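Side-chain contacts in carbohydrate kinase (Agrobacterium tumefaciens, PDB 2NWH), which probably transfers phosphate from ATP to a sugar or similar small molecule, as other kinases of the pfkB (ribokinase-like) family do: residues Gly11-Arg16 and Asp113-Phe118; Gly41-Ala46 and Glu73-Ala78; Thr83-Leu88 and Pro120-Val125; Ser259-Ala264 and Lys269-Ala274; Ala282-Gln287 and Glu302-Leu307. All blocks are in the same frame, centred on the assembly; numbering follows the deposited sequence. Where two conformers were deposited one is given.

Contacts 1, 2 and 4 are buried, contact 5 is partly so, and contact 3 lies at the surface about 20 Å from the chain centre. Contacts 1 and 2 touch, F43 N lying 3.0 Å from G11 O, while contacts 1 and 3 meet where R122 NH1 comes within 2.8 Å of L117 O. Contacts 4 and 5 use different parts of helix 271-286. The chemistry differs with place: contact 1 is one phenol hydroxyl bonded to a backbone amide, contact 2 a ring edge against alanines, contact 3 an arginine against two phenyl rings, contact 4 a methyl group over a tyrosine face beside a capped helix start, and contact 5 a bent methionine.

Contact 1 (Gly11-Arg16 and Asp113-Phe118); sequences GAHIDR and DLYKLF
G11 and Y115 make the closest backbone approach, with CA atoms 7.4 Å apart, and no main-chain bond joins the extended run 11-16 to the turn 113-118, which is held by successive bonds from K116 N to D113 O, L117 N to L114 O and F118 N to Y115 O. The Y115 side chain spans the gap. Its CG lies opposite the carbonyl carbon (chi1 -60°), which sends the ring toward the start of the strand. There the hydroxyl accepts the amide of A12, with Y115 OH 2.9 Å from A12 N; at 133° the N-H...O line is clearly bent. Because G11 carries no side chain, the phenol also settles against its backbone: Y115 OH is 3.2 Å from G11 CA, and Y115 CZ is 3.5 Å from the same atom. H13 lies to one flank, its CB 3.8 Å from Y115 OH, which sits near the imidazole plane at the ring edge. A chi1 of 58° wedges the H13 ring between its own N and C, where ND1 makes a weak bond to I14 O at 3.4 Å. Strand 13-20 belongs to the smaller four-stranded sheet, bonding to strand 32-39 through H13 and G39. A12 packs on A60 of strand 55-63 and V71 of helix 66-77, while Y115 rests on P61, so the contact lies where the two sheets adjoin.

Contact 2 (Gly41-Ala46 and Glu73-Ala78); sequences GGFNAA and EAARQA
F43 meets A74 and A75 where two helices of the ribokinase-like alpha/beta fold come together: 41-51, with a glycine-rich start, and 66-77. The G-G-x-N run G41-N44 resembles the first pfkB signature, which in relatives lies beside the substrate site; here G42 N is bonded to D141 OD2. The backbones remain well apart, the CA atoms of F43 and A75 being 8.0 Å from each other, and the phenyl ring makes up the difference. With CG anti to the backbone N (chi1 -174°), the ring reaches out from its helix and presents its rim, not a face, to the second one. F43 CZ lies 3.5 Å from A75 N, near the ring plane, and no hydrogen bond crosses the interface. The apolar remainder is two methyl groups at the same rim: F43 CE1 is 3.8 Å from A75 CB. E73 and R76 pair with each other on another side of the helix, R76 NH2 2.7 Å from E73 OE1, and take no part in the contact. A12, A38 of strand 32-39 and I58 of strand 55-63 also pack on the ring. The second methyl, A74 CB, lies in the plane of the F43 ring, 3.9 Å from CZ and 4.1 Å from CE2.

Contact 3 (Thr83-Leu88 and Pro120-Val125); sequences TPFTFL and PRRLKV
Van der Waals contact between the R122 chain and the F85 ring makes up most of the interface. R122 CG is anti to its carbonyl carbon (chi1 -70°) and the chain runs extended to NE, so that two of its methylenes pass the ring tip: F85 CZ is 3.6 Å from R122 CB and also 3.6 Å from R122 CD. The two side chains cross at about a right angle, and the approach of CB to the ring is oblique. R122 O lies at the F85 ring edge, in its plane, 3.8 Å from F85 CE1. The strand that bears F85, 81-87, is an outermost strand of the large central sheet of the ribokinase-like fold, and the short helix 120-123 follows the loop after strand 105-111. F85 further packs edge-to-face on F118 of that loop. A second kind of contact brings a ring edge against a charged group. F87 CE1 is 3.9 Å from R122 NE and sits over one guanidinium face toward its rim; the planes are 71° apart, which excludes a parallel stack. Polar bonding at the arginine is directed elsewhere: R122 NH1 donates to L117 O, which fixes the end of the chain beside F87, and R122 N is bonded to T119 OG1.

Contact 4 (Ser259-Ala264 and Lys269-Ala274); sequences SGYLAA and KTIREA
A274 and Y261 stand unusually close for residues on two helices, with CA atoms only 4.6 Å apart, and the alanine methyl is pressed onto the tyrosine face. A274 CB lies 3.7 Å from the centroid of the Y261 ring and 23° off its normal, a CH-pi contact shifted toward the rim, with Y261 CE1 3.4 Å from the methyl carbon. The ring swings under A274 because Y261 CG is anti to the backbone N (chi1 -172°). Its far end runs alongside I271, where Y261 OH touches I271 CG2 at 3.4 Å. A264 also packs on A274, its CB 3.4 Å from A274 CA, so small residues on both helices allow the tight approach. A backbone bond spans the turn as well: K269 N donates to A264 O at 3.0 Å with an angle of 158°, while the lysine methylenes lie over A264 and NZ pairs with E267. T270 and E273 then close a capping box at the helix start: T270 N donates to E273 OE1 at 2.8 Å, and E273 N to T270 OG1 at 3.3 Å. Y261 and L262 pack on I185 of the large sheet. Helices 255-266 and 271-286 thus form an antiparallel helical hairpin, and the first begins at D255 in the GAGD sequence of the second pfkB signature, which in relatives forms an anion hole near the phosphate.

Contact 5 (Ala282-Gln287 and Glu302-Leu307); sequences AAITVQ and EAMLGL
M304 lays its bent side chain across A283, I284 and Q287, with its CE 3.9 Å from A283 CB. CG is anti to the backbone N (chi1 -179°), which carries the chain toward the facing helix, and further bends at chi2 and chi3 turn the thioether along it. The I284 and M304 side chains run antiparallel to one another, I284 CG1 3.8 Å from M304 CB. The terminal methyl continues toward Q287, where M304 CE lies 3.5 Å from the amide oxygen OE1. M304 was deposited in two conformers, so details at its end hold for this one. The contact joins the end of helix 271-286 to helix 298-305, with I284 also resting on S300 and V301. The backbones approach to 7.0 Å between the CA atoms of I284 and M304. A bound sodium ion, held by D249 and T251, is about 9 Å from the A283 side chain. No hydrogen bond or salt bridge crosses between the segments. The contact therefore rests on van der Waals packing, with the methyl also lying against an amide oxygen; the two deposited conformers are consistent with some freedom at the methionine.

Contact 1 (Gly11-Arg16 and Asp113-Phe118)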
# COMPACT_ATOMS: atom_id res chain seq x y z
N GLY A 11 2.71 5.67 -5.76
CA GLY A 11 1.65 6.51 -6.22
C GLY A 11 1.08 7.34 -5.11
O GLY A 11 1.08 6.96 -3.92
N ALA A 12 0.58 8.49 -5.53
CA ALA A 12 -0.08 9.40 -4.65
C ALA A 12 -0.98 10.17 -5.60
O ALA A 12 -0.51 10.89 -6.45
CB ALA A 12 0.95 10.32 -3.93
N HIS A 13 -2.29 9.96 -5.50
CA HIS A 13 -3.23 10.54 -6.49
C HIS A 13 -4.34 11.28 -5.73
O HIS A 13 -4.50 11.10 -4.53
CB HIS A 13 -3.82 9.47 -7.46
CG HIS A 13 -4.57 8.32 -6.81
ND1 HIS A 13 -5.82 8.44 -6.24
CD2 HIS A 13 -4.26 7.01 -6.74
CE1 HIS A 13 -6.23 7.26 -5.81
NE2 HIS A 13 -5.30 6.37 -6.11
N ILE A 14 -5.10 12.08 -6.47
CA ILE A 14 -6.33 12.66 -5.94
C ILE A 14 -7.49 11.68 -6.20
O ILE A 14 -7.64 11.12 -7.30
CB ILE A 14 -6.56 14.10 -6.51
CG1 ILE A 14 -7.62 14.89 -5.73
CG2 ILE A 14 -6.94 14.06 -8.03
CD1 ILE A 14 -7.15 15.29 -4.30
N ASP A 15 -8.31 11.50 -5.18
CA ASP A 15 -9.48 10.67 -5.28
C ASP A 15 -10.68 11.59 -5.16
O ASP A 15 -10.91 12.20 -4.11
CB ASP A 15 -9.48 9.63 -4.16
CG ASP A 15 -10.68 8.71 -4.19
OD1 ASP A 15 -11.85 9.20 -4.29
OD2 ASP A 15 -10.47 7.50 -4.07
N ARG A 16 -11.44 11.68 -6.25
CA ARG A 16 -12.60 12.57 -6.32
C ARG A 16 -13.86 11.71 -6.48
O ARG A 16 -13.97 10.90 -7.42
CB ARG A 16 -12.44 13.57 -7.50
CG ARG A 16 -11.14 14.44 -7.37
CD ARG A 16 -11.08 15.61 -8.39
NE ARG A 16 -12.13 16.58 -8.09
CZ ARG A 16 -13.22 16.75 -8.84
NH1 ARG A 16 -13.40 16.04 -9.95
NH2 ARG A 16 -14.16 17.63 -8.46
N ASP A 113 -1.40 8.30 -15.98
CA ASP A 113 -0.31 8.38 -16.93
C ASP A 113 0.92 9.06 -16.39
O ASP A 113 2.02 8.78 -16.86
CB ASP A 113 -0.72 9.09 -18.23
CG ASP A 113 -1.79 8.32 -19.03
OD1 ASP A 113 -1.93 7.06 -18.91
OD2 ASP A 113 -2.47 8.99 -19.82
N LEU A 114 0.76 9.99 -15.44
CA LEU A 114 1.95 10.70 -14.94
C LEU A 114 3.02 9.75 -14.41
O LEU A 114 4.21 10.05 -14.53
CB LEU A 114 1.60 11.76 -13.90
CG LEU A 114 2.72 12.79 -13.66
CD1 LEU A 114 2.96 13.72 -14.91
CD2 LEU A 114 2.41 13.62 -12.47
N TYR A 115 2.61 8.59 -13.86
CA TYR A 115 3.60 7.61 -13.30
C TYR A 115 4.59 7.10 -14.35
O TYR A 115 5.71 6.69 -14.01
CB TYR A 115 2.89 6.41 -12.61
CG TYR A 115 2.00 6.84 -11.45
CD1 TYR A 115 2.40 7.86 -10.60
CD2 TYR A 115 0.78 6.21 -11.21
CE1 TYR A 115 1.61 8.29 -9.53
CE2 TYR A 115 -0.04 6.63 -10.12
CZ TYR A 115 0.41 7.69 -9.30
OH TYR A 115 -0.30 8.12 -8.22
N LYS A 116 4.18 7.11 -15.61
CA LYS A 116 5.07 6.69 -16.72
C LYS A 116 6.29 7.57 -16.84
O LYS A 116 7.27 7.14 -17.45
CB LYS A 116 4.33 6.69 -18.07
CG LYS A 116 3.04 5.86 -18.02
CD LYS A 116 2.40 5.75 -19.38
CE LYS A 116 1.41 4.62 -19.35
NZ LYS A 116 0.13 5.13 -18.81
N LEU A 117 6.25 8.78 -16.27
CA LEU A 117 7.41 9.69 -16.30
C LEU A 117 8.48 9.30 -15.29
O LEU A 117 9.62 9.78 -15.38
CB LEU A 117 7.00 11.13 -16.03
CG LEU A 117 6.08 11.78 -17.09
CD1 LEU A 117 5.88 13.27 -16.76
CD2 LEU A 117 6.54 11.61 -18.52
N PHE A 118 8.14 8.43 -14.35
CA PHE A 118 9.12 8.00 -13.37
C PHE A 118 9.93 6.84 -13.97
O PHE A 118 9.70 5.67 -13.69
CB PHE A 118 8.44 7.62 -12.03
CG PHE A 118 9.36 7.74 -10.82
CD1 PHE A 118 8.82 7.81 -9.53
CD2 PHE A 118 10.76 7.88 -10.99
CE1 PHE A 118 9.65 7.90 -8.40
CE2 PHE A 118 11.60 7.99 -9.88
CZ PHE A 118 11.05 8.00 -8.59

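Contact 2 (Gly41-Ala46 and Glu73-Ala78)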
# COMPACT_ATOMS: atom_id res chain seq x y z
N GLY A 41 -1.82 3.56 -3.31
CA GLY A 41 -1.33 2.50 -2.41
C GLY A 41 -0.12 2.94 -1.60
O GLY A 41 -0.12 2.88 -0.35
N GLY A 42 0.91 3.39 -2.30
CA GLY A 42 2.12 3.86 -1.60
C GLY A 42 1.85 5.01 -0.66
O GLY A 42 2.33 5.02 0.49
N PHE A 43 1.08 6.01 -1.12
CA PHE A 43 0.78 7.14 -0.26
C PHE A 43 0.01 6.74 1.01
O PHE A 43 0.31 7.22 2.13
CB PHE A 43 -0.10 8.13 -1.04
CG PHE A 43 -0.36 9.41 -0.31
CD1 PHE A 43 0.61 10.41 -0.27
CD2 PHE A 43 -1.60 9.66 0.27
CE1 PHE A 43 0.36 11.62 0.39
CE2 PHE A 43 -1.84 10.87 0.92
CZ PHE A 43 -0.88 11.83 0.96
N ASN A 44 -0.96 5.86 0.84
CA ASN A 44 -1.80 5.42 1.98
C ASN A 44 -0.91 4.64 2.98
O ASN A 44 -0.99 4.85 4.21
CB ASN A 44 -2.98 4.59 1.47
CG ASN A 44 -4.07 5.45 0.82
OD1 ASN A 44 -4.08 6.65 0.97
ND2 ASN A 44 -4.94 4.83 0.05
N ALA A 45 -0.03 3.79 2.45
CA ALA A 45 0.88 3.05 3.34
C ALA A 45 1.83 4.03 4.05
O ALA A 45 2.15 3.85 5.23
CB ALA A 45 1.64 1.97 2.55
N ALA A 46 2.28 5.09 3.35
CA ALA A 46 3.20 6.07 3.94
C ALA A 46 2.53 6.73 5.12
O ALA A 46 3.15 6.85 6.18
CB ALA A 46 3.61 7.16 2.93
N GLU A 73 -0.80 18.38 1.22
CA GLU A 73 -1.39 18.74 2.51
C GLU A 73 -1.79 17.52 3.34
O GLU A 73 -1.61 17.51 4.58
CB GLU A 73 -2.61 19.64 2.32
CG GLU A 73 -3.39 19.97 3.62
CD GLU A 73 -2.59 20.80 4.64
OE1 GLU A 73 -1.71 21.60 4.24
OE2 GLU A 73 -2.88 20.67 5.85
N ALA A 74 -2.36 16.51 2.67
CA ALA A 74 -2.74 15.27 3.34
C ALA A 74 -1.47 14.57 3.86
O ALA A 74 -1.51 13.95 4.94
CB ALA A 74 -3.49 14.35 2.40
N ALA A 75 -0.39 14.62 3.08
CA ALA A 75 0.93 14.14 3.55
C ALA A 75 1.33 14.85 4.87
O ALA A 75 1.61 14.19 5.87
CB ALA A 75 2.03 14.32 2.45
N ARG A 76 1.35 16.18 4.85
CA ARG A 76 1.71 16.95 6.03
C ARG A 76 0.82 16.67 7.22
O ARG A 76 1.33 16.57 8.36
CB ARG A 76 1.75 18.43 5.70
CG ARG A 76 2.88 18.75 4.73
CD ARG A 76 3.06 20.24 4.62
NE ARG A 76 1.83 20.89 4.18
CZ ARG A 76 1.53 21.14 2.90
NH1 ARG A 76 2.36 20.78 1.94
NH2 ARG A 76 0.42 21.78 2.60
N GLN A 77 -0.50 16.50 6.99
CA GLN A 77 -1.43 16.19 8.07
C GLN A 77 -1.10 14.88 8.77
O GLN A 77 -1.37 14.70 9.97
CB GLN A 77 -2.86 16.16 7.53
CG GLN A 77 -3.34 17.55 7.14
CD GLN A 77 -3.57 18.44 8.34
OE1 GLN A 77 -4.41 18.14 9.19
NE2 GLN A 77 -2.82 19.54 8.43
N ALA A 78 -0.53 13.94 8.02
CA ALA A 78 -0.19 12.64 8.57
C ALA A 78 1.27 12.60 9.03
O ALA A 78 1.75 11.54 9.47
CB ALA A 78 -0.44 11.58 7.54

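Contact 3 (Thr83-Leu88 and Pro120-Val125)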
# COMPACT_ATOMS: atom_id res chain seq x y z
N THR A 83 8.26 14.84 -0.67
CA THR A 83 9.25 15.42 -1.62
C THR A 83 8.90 14.91 -3.02
O THR A 83 9.42 13.91 -3.46
CB THR A 83 10.74 15.08 -1.21
OG1 THR A 83 10.94 13.67 -1.17
CG2 THR A 83 11.11 15.65 0.16
N PRO A 84 7.98 15.59 -3.71
CA PRO A 84 7.41 15.06 -4.96
C PRO A 84 8.36 15.16 -6.14
O PRO A 84 9.25 16.05 -6.20
CB PRO A 84 6.17 15.94 -5.17
CG PRO A 84 6.60 17.28 -4.57
CD PRO A 84 7.40 16.90 -3.34
N PHE A 85 8.17 14.24 -7.10
CA PHE A 85 8.83 14.35 -8.42
C PHE A 85 7.92 15.22 -9.29
O PHE A 85 7.08 14.73 -10.04
CB PHE A 85 9.10 12.96 -9.04
CG PHE A 85 10.37 12.90 -9.90
CD1 PHE A 85 11.28 11.86 -9.73
CD2 PHE A 85 10.65 13.90 -10.84
CE1 PHE A 85 12.48 11.78 -10.48
CE2 PHE A 85 11.82 13.83 -11.63
CZ PHE A 85 12.75 12.78 -11.44
N THR A 86 8.07 16.54 -9.16
CA THR A 86 7.12 17.53 -9.74
C THR A 86 7.36 17.80 -11.21
O THR A 86 8.52 18.06 -11.62
CB THR A 86 7.22 18.89 -8.98
OG1 THR A 86 6.94 18.65 -7.59
CG2 THR A 86 6.24 19.94 -9.51
N PHE A 87 6.27 17.75 -12.00
CA PHE A 87 6.28 18.13 -13.42
C PHE A 87 5.28 19.24 -13.61
O PHE A 87 4.08 19.00 -13.68
CB PHE A 87 5.98 16.96 -14.35
CG PHE A 87 6.93 15.84 -14.17
CD1 PHE A 87 8.17 15.87 -14.83
CD2 PHE A 87 6.63 14.79 -13.31
CE1 PHE A 87 9.12 14.83 -14.64
CE2 PHE A 87 7.56 13.72 -13.12
CZ PHE A 87 8.80 13.77 -13.78
N LEU A 88 5.80 20.47 -13.60
CA LEU A 88 4.96 21.65 -13.42
C LEU A 88 3.93 21.83 -14.52
O LEU A 88 2.79 22.30 -14.25
CB LEU A 88 5.84 22.90 -13.28
CG LEU A 88 6.51 23.03 -11.90
CD1 LEU A 88 7.41 24.31 -11.94
CD2 LEU A 88 5.44 23.14 -10.77
N PRO A 120 13.53 4.68 -15.35
CA PRO A 120 14.80 4.31 -14.67
C PRO A 120 15.83 5.42 -14.67
O PRO A 120 16.52 5.63 -13.68
CB PRO A 120 15.28 3.10 -15.46
CG PRO A 120 14.01 2.46 -15.93
CD PRO A 120 13.18 3.68 -16.38
N ARG A 121 15.90 6.16 -15.78
CA ARG A 121 16.80 7.30 -15.90
C ARG A 121 16.56 8.29 -14.78
O ARG A 121 17.50 8.75 -14.14
CB ARG A 121 16.56 7.93 -17.26
CG ARG A 121 17.29 9.19 -17.55
CD ARG A 121 17.30 9.38 -19.07
NE ARG A 121 18.36 10.31 -19.41
CZ ARG A 121 18.87 10.50 -20.62
NH1 ARG A 121 19.84 11.39 -20.77
NH2 ARG A 121 18.41 9.82 -21.66
N ARG A 122 15.30 8.61 -14.52
CA ARG A 122 14.98 9.56 -13.46
C ARG A 122 15.23 8.99 -12.07
O ARG A 122 15.60 9.72 -11.16
CB ARG A 122 13.55 10.08 -13.63
CG ARG A 122 13.38 11.01 -14.86
CD ARG A 122 12.08 11.77 -14.88
NE ARG A 122 12.07 12.68 -16.02
CZ ARG A 122 11.34 12.58 -17.14
NH1 ARG A 122 10.44 11.60 -17.33
NH2 ARG A 122 11.50 13.49 -18.09
N LEU A 123 15.00 7.68 -11.89
CA LEU A 123 15.19 7.06 -10.60
C LEU A 123 16.69 7.13 -10.24
O LEU A 123 17.05 7.22 -9.07
CB LEU A 123 14.80 5.58 -10.64
CG LEU A 123 14.88 4.84 -9.28
CD1 LEU A 123 13.69 5.19 -8.31
CD2 LEU A 123 14.90 3.35 -9.53
N LYS A 124 17.52 7.10 -11.27
CA LYS A 124 18.99 6.97 -11.09
C LYS A 124 19.69 8.30 -10.79
O LYS A 124 20.92 8.34 -10.69
CB LYS A 124 19.60 6.28 -12.32
CG LYS A 124 19.30 4.76 -12.37
CD LYS A 124 19.72 4.11 -13.71
CE LYS A 124 19.00 2.76 -13.89
NZ LYS A 124 19.26 2.03 -15.19
N VAL A 125 18.94 9.40 -10.69
CA VAL A 125 19.57 10.70 -10.41
C VAL A 125 20.15 10.73 -8.99
O VAL A 125 19.59 10.11 -8.09
CB VAL A 125 18.61 11.91 -10.65
CG1 VAL A 125 18.07 11.90 -12.12
CG2 VAL A 125 17.50 11.97 -9.62

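Contact 4 (Ser259-Ala264 and Lys269-Ala274)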
# COMPACT_ATOMS: atom_id res chain seq x y z
N SER A 259 1.12 -1.89 6.24
CA SER A 259 1.72 -0.97 7.18
C SER A 259 1.95 -1.62 8.53
O SER A 259 2.99 -1.39 9.11
CB SER A 259 0.82 0.24 7.34
OG SER A 259 0.62 0.74 6.01
N GLY A 260 0.97 -2.39 9.02
CA GLY A 260 1.09 -3.00 10.34
C GLY A 260 2.14 -4.10 10.34
O GLY A 260 2.94 -4.21 11.27
N TYR A 261 2.15 -4.87 9.26
CA TYR A 261 3.16 -5.94 9.12
C TYR A 261 4.57 -5.37 8.99
O TYR A 261 5.48 -5.78 9.72
CB TYR A 261 2.81 -6.82 7.92
CG TYR A 261 3.67 -8.04 7.80
CD1 TYR A 261 3.27 -9.25 8.38
CD2 TYR A 261 4.92 -7.99 7.13
CE1 TYR A 261 4.06 -10.39 8.28
CE2 TYR A 261 5.72 -9.15 7.02
CZ TYR A 261 5.28 -10.33 7.61
OH TYR A 261 6.03 -11.49 7.53
N LEU A 262 4.75 -4.41 8.08
CA LEU A 262 6.05 -3.81 7.85
C LEU A 262 6.50 -3.08 9.10
O LEU A 262 7.66 -3.18 9.46
CB LEU A 262 5.97 -2.89 6.63
CG LEU A 262 7.25 -2.21 6.18
CD1 LEU A 262 8.19 -3.33 5.78
CD2 LEU A 262 6.91 -1.33 5.01
N ALA A 263 5.58 -2.40 9.80
CA ALA A 263 5.95 -1.76 11.07
C ALA A 263 6.50 -2.77 12.05
O ALA A 263 7.50 -2.50 12.73
CB ALA A 263 4.82 -1.00 11.68
N ALA A 264 5.85 -3.94 12.15
CA ALA A 264 6.33 -5.00 13.03
C ALA A 264 7.72 -5.54 12.65
O ALA A 264 8.57 -5.71 13.53
CB ALA A 264 5.34 -6.12 13.16
N LYS A 269 10.23 -7.72 14.94
CA LYS A 269 9.39 -8.76 15.54
C LYS A 269 9.35 -9.97 14.61
O LYS A 269 9.72 -9.85 13.43
CB LYS A 269 7.99 -8.21 15.78
CG LYS A 269 7.96 -7.08 16.77
CD LYS A 269 6.63 -6.34 16.73
CE LYS A 269 6.46 -5.48 18.00
NZ LYS A 269 7.61 -4.51 18.18
N THR A 270 8.91 -11.12 15.12
CA THR A 270 8.79 -12.35 14.32
C THR A 270 7.68 -12.23 13.28
O THR A 270 6.76 -11.41 13.44
CB THR A 270 8.53 -13.60 15.19
OG1 THR A 270 7.30 -13.44 15.90
CG2 THR A 270 9.65 -13.81 16.21
N ILE A 271 7.73 -13.04 12.22
CA ILE A 271 6.67 -12.99 11.21
C ILE A 271 5.29 -13.38 11.81
O ILE A 271 4.25 -12.93 11.32
CB ILE A 271 7.03 -13.77 9.91
CG1 ILE A 271 7.08 -15.28 10.16
CG2 ILE A 271 8.35 -13.23 9.27
CD1 ILE A 271 7.04 -16.08 8.90
N ARG A 272 5.29 -14.17 12.89
CA ARG A 272 4.04 -14.53 13.58
C ARG A 272 3.45 -13.29 14.25
O ARG A 272 2.27 -12.99 14.07
CB ARG A 272 4.34 -15.62 14.62
CG ARG A 272 3.32 -16.76 14.72
CD ARG A 272 3.57 -17.66 15.96
NE ARG A 272 3.92 -16.87 17.15
CZ ARG A 272 3.09 -16.12 17.89
NH1 ARG A 272 1.78 -16.02 17.62
NH2 ARG A 272 3.58 -15.43 18.92
N GLU A 273 4.30 -12.55 14.97
CA GLU A 273 3.96 -11.25 15.56
C GLU A 273 3.60 -10.16 14.51
O GLU A 273 2.65 -9.39 14.71
CB GLU A 273 5.13 -10.76 16.42
CG GLU A 273 5.48 -11.66 17.59
CD GLU A 273 6.75 -11.21 18.35
OE1 GLU A 273 7.77 -10.87 17.70
OE2 GLU A 273 6.72 -11.22 19.60
N ALA A 274 4.34 -10.11 13.41
CA ALA A 274 4.07 -9.18 12.30
C ALA A 274 2.72 -9.50 11.66
O ALA A 274 1.93 -8.60 11.33
CB ALA A 274 5.18 -9.26 11.30

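Contact 5 (Ala282-Gln287 and Glu302-Leu307)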
# COMPACT_ATOMS: atom_id res chain seq x y z
N ALA A 282 -5.39 -3.89 9.86
CA ALA A 282 -6.48 -4.06 8.87
C ALA A 282 -7.89 -4.00 9.53
O ALA A 282 -8.79 -3.24 9.05
CB ALA A 282 -6.27 -5.41 8.12
N ALA A 283 -8.04 -4.73 10.63
CA ALA A 283 -9.32 -4.83 11.39
C ALA A 283 -9.77 -3.46 11.86
O ALA A 283 -10.96 -3.15 11.81
CB ALA A 283 -9.16 -5.78 12.62
N ILE A 284 -8.83 -2.63 12.29
CA ILE A 284 -9.17 -1.31 12.79
C ILE A 284 -9.84 -0.52 11.67
O ILE A 284 -10.80 0.17 11.92
CB ILE A 284 -7.94 -0.55 13.27
CG1 ILE A 284 -7.48 -1.12 14.63
CG2 ILE A 284 -8.17 1.02 13.35
CD1 ILE A 284 -6.01 -0.68 14.95
N THR A 285 -9.33 -0.65 10.46
CA THR A 285 -9.82 0.15 9.30
C THR A 285 -11.16 -0.35 8.77
O THR A 285 -11.78 0.31 7.93
CB THR A 285 -8.79 0.15 8.13
OG1 THR A 285 -8.72 -1.15 7.50
CG2 THR A 285 -7.41 0.59 8.64
N VAL A 286 -11.60 -1.52 9.22
CA VAL A 286 -12.85 -2.09 8.66
C VAL A 286 -13.83 -2.52 9.75
O VAL A 286 -14.83 -3.17 9.46
CB VAL A 286 -12.57 -3.27 7.69
CG1 VAL A 286 -11.77 -2.79 6.47
CG2 VAL A 286 -11.84 -4.44 8.42
N GLN A 287 -13.57 -2.12 10.99
CA GLN A 287 -14.44 -2.57 12.10
C GLN A 287 -15.84 -1.91 12.12
O GLN A 287 -16.75 -2.41 12.82
CB GLN A 287 -13.74 -2.37 13.45
CG GLN A 287 -13.60 -0.89 13.84
CD GLN A 287 -13.02 -0.73 15.23
OE1 GLN A 287 -13.28 -1.57 16.12
NE2 GLN A 287 -12.23 0.33 15.45
N GLU A 302 -2.39 -1.70 19.45
CA GLU A 302 -2.29 -2.29 20.78
C GLU A 302 -3.66 -2.71 21.33
O GLU A 302 -3.81 -3.81 21.86
CB GLU A 302 -1.61 -1.27 21.71
CG GLU A 302 -1.23 -1.72 23.12
CD GLU A 302 -0.71 -0.52 23.99
OE1 GLU A 302 -1.35 0.57 23.99
OE2 GLU A 302 0.33 -0.69 24.67
N ALA A 303 -4.68 -1.85 21.16
CA ALA A 303 -6.02 -2.14 21.67
C ALA A 303 -6.76 -3.26 20.89
O ALA A 303 -7.59 -3.98 21.48
CB ALA A 303 -6.87 -0.86 21.74
N MET A 304 -6.48 -3.38 19.59
CA MET A 304 -7.19 -4.35 18.76
C MET A 304 -6.51 -5.72 18.81
O MET A 304 -7.16 -6.74 18.61
CB MET A 304 -7.33 -3.85 17.30
CG MET A 304 -8.10 -4.82 16.36
SD MET A 304 -9.87 -4.99 16.71
CE MET A 304 -10.49 -3.67 15.62
N LEU A 305 -5.21 -5.73 19.10
CA LEU A 305 -4.45 -6.96 19.07
C LEU A 305 -5.03 -8.15 19.87
O LEU A 305 -4.97 -9.28 19.41
CB LEU A 305 -2.99 -6.69 19.44
CG LEU A 305 -2.06 -7.85 19.12
CD1 LEU A 305 -1.98 -8.00 17.56
CD2 LEU A 305 -0.65 -7.60 19.75
N GLY A 306 -5.57 -7.88 21.05
CA GLY A 306 -6.14 -8.96 21.89
C GLY A 306 -7.35 -9.65 21.23
O GLY A 306 -7.75 -10.75 21.63
N LEU A 307 -7.92 -9.02 20.22
CA LEU A 307 -9.09 -9.55 19.52
C LEU A 307 -8.70 -10.30 18.25
O LEU A 307 -9.55 -10.97 17.61
CB LEU A 307 -10.06 -8.42 19.20
CG LEU A 307 -10.66 -7.61 20.36
CD1 LEU A 307 -11.43 -8.49 21.30
CD2 LEU A 307 -9.60 -6.80 21.12